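Local coordinates for flagellar pocket-related cytoskeletal protein (Trypanosoma brucei, PDB 6SJQ) that forms part of the trypanosome flagellar pocket collar; the full-length protein probably binds calcium through EF-hands, and this is the N-terminal ubiquitin-fold domain, at residues 49-52 with 53-56. Residues are numbered along the deposited sequence; the frame is centred on the assembly and turned at random. Where two conformers were deposited one is given.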
loop_
_atom_site.group_PDB
_atom_site.type_symbol
_atom_site.label_atom_id
_atom_site.label_comp_id
_atom_site.label_asym_id
_atom_site.label_seq_id
_atom_site.Cartn_x
_atom_site.Cartn_y
_atom_site.Cartn_z
ATOM N N ARG A 49 12.693 7.864 -0.178
ATOM C CA ARG A 49 12.879 8.198 1.250
ATOM C C ARG A 49 14.154 7.613 1.875
ATOM O O ARG A 49 14.538 7.984 2.990
ATOM C CB ARG A 49 11.667 7.716 2.084
ATOM C CG ARG A 49 10.301 8.193 1.632
ATOM C CD ARG A 49 10.128 9.675 1.816
ATOM N NE ARG A 49 8.837 10.126 1.304
ATOM C CZ ARG A 49 8.490 11.407 1.155
ATOM N NH1 ARG A 49 9.346 12.370 1.479
ATOM N NH2 ARG A 49 7.287 11.720 0.677
ATOM N N ARG A 50 14.790 6.679 1.175
ATOM C CA ARG A 50 15.902 5.920 1.731
ATOM C C ARG A 50 16.977 6.836 2.287
ATOM O O ARG A 50 17.523 7.646 1.552
ATOM C CB ARG A 50 16.537 5.064 0.647
ATOM C CG ARG A 50 17.514 4.041 1.174
ATOM C CD ARG A 50 18.015 3.123 0.055
ATOM N NE ARG A 50 18.507 3.864 -1.103
ATOM C CZ ARG A 50 19.717 4.413 -1.192
ATOM N NH1 ARG A 50 20.573 4.325 -0.182
ATOM N NH2 ARG A 50 20.067 5.065 -2.292
ATOM N N PRO A 51 17.274 6.695 3.581
ATOM C CA PRO A 51 18.350 7.448 4.233
ATOM C C PRO A 51 19.687 6.992 3.636
ATOM O O PRO A 51 19.786 5.822 3.280
ATOM C CB PRO A 51 18.254 6.994 5.693
ATOM C CG PRO A 51 16.976 6.230 5.825
ATOM C CD PRO A 51 16.659 5.702 4.476
ATOM N N ASP A 52 20.698 7.853 3.522
ATOM C CA ASP A 52 21.902 7.397 2.821
ATOM C C ASP A 52 22.678 6.327 3.592
ATOM O O ASP A 52 23.642 5.760 3.077
ATOM C CB ASP A 52 22.798 8.551 2.340
ATOM C CG ASP A 52 23.320 9.419 3.469
ATOM O OD1 ASP A 52 23.355 8.961 4.633
ATOM O OD2 ASP A 52 23.716 10.571 3.180
ATOM N N ASN A 53 22.233 6.040 4.814
ATOM C CA ASN A 53 22.780 4.916 5.589
ATOM C C ASN A 53 21.971 3.607 5.532
ATOM O O ASN A 53 22.147 2.714 6.368
ATOM C CB ASN A 53 23.014 5.342 7.044
ATOM C CG ASN A 53 21.898 6.222 7.588
ATOM O OD1 ASN A 53 21.154 6.842 6.830
ATOM N ND2 ASN A 53 21.794 6.300 8.918
ATOM N N VAL A 54 21.084 3.487 4.546
ATOM C CA VAL A 54 20.265 2.286 4.395
ATOM C C VAL A 54 20.471 1.752 2.980
ATOM O O VAL A 54 20.434 2.524 2.018
ATOM C CB VAL A 54 18.770 2.606 4.640
ATOM C CG1 VAL A 54 17.855 1.500 4.095
ATOM C CG2 VAL A 54 18.507 2.821 6.122
ATOM N N PRO A 55 20.723 0.438 2.853
ATOM C CA PRO A 55 20.945 -0.180 1.544
ATOM C C PRO A 55 19.656 -0.190 0.741
ATOM O O PRO A 55 18.564 -0.246 1.314
ATOM C CB PRO A 55 21.325 -1.625 1.891
ATOM C CG PRO A 55 21.619 -1.633 3.365
ATOM C CD PRO A 55 20.784 -0.547 3.944
ATOM N N SER A 56 19.786 -0.152 -0.574
ATOM C CA SER A 56 18.635 -0.158 -1.463
ATOM C C SER A 56 17.823 -1.445 -1.307
ATOM O O SER A 56 18.372 -2.531 -1.145
ATOM C CB SER A 56 19.103 -0.004 -2.911
ATOM O OG SER A 56 19.851 1.186 -3.077
#
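Arg-50 reaches across a type I beta turn, Pro-51 to Val-54, and ties its side chain to the backbone of Val-54. The turn lies at the surface of this ubiquitin-fold domain, in the loop that leads from helix 31-49 to strand 63-68. Its closing bond runs from Val-54 N to Pro-51 O (3.0 Å), the donor lying above the carbonyl plane. Proline suits the first position by supplying this acceptor carbonyl together with an apolar ring on which Val-54 can pack.

From CB, the side chain of Arg-50 starts with CG anti to the backbone N (chi1 -168°) and heads for the far limb of the turn. Arg-50 CG comes 3.9 Å from Val-54 CG1, an apolar touch in which the two chains run alongside in opposite senses. Arg-50 CD lies 3.2 Å from Val-54 O and also approaches Pro-55 O. A bend at chi3 of Arg-50 (51°) then brings the guanidinium round. In the modelled conformer, one of two, Ser-56 OG sits over one face of it, near the margin. At the tip, Arg-50 NH1 donates to Val-54 O at 2.8 Å, with the acceptor close to the guanidinium plane and the carbonyl met almost end-on (C=O...N 175°). The length of the arginine and its bend bring NH1 there.

Branched Val-54 serves both neighbours: while CG1 meets the arginine, Val-54 CG2 packs 3.7 Å from Pro-51 CG, and the residue also touches Trp-98. Asparagine is favoured at the third position of type I turns, whose backbone angles it adopts easily; Asn-53 OD1 comes to 3.1 Å from Pro-51 CB, a van der Waals contact.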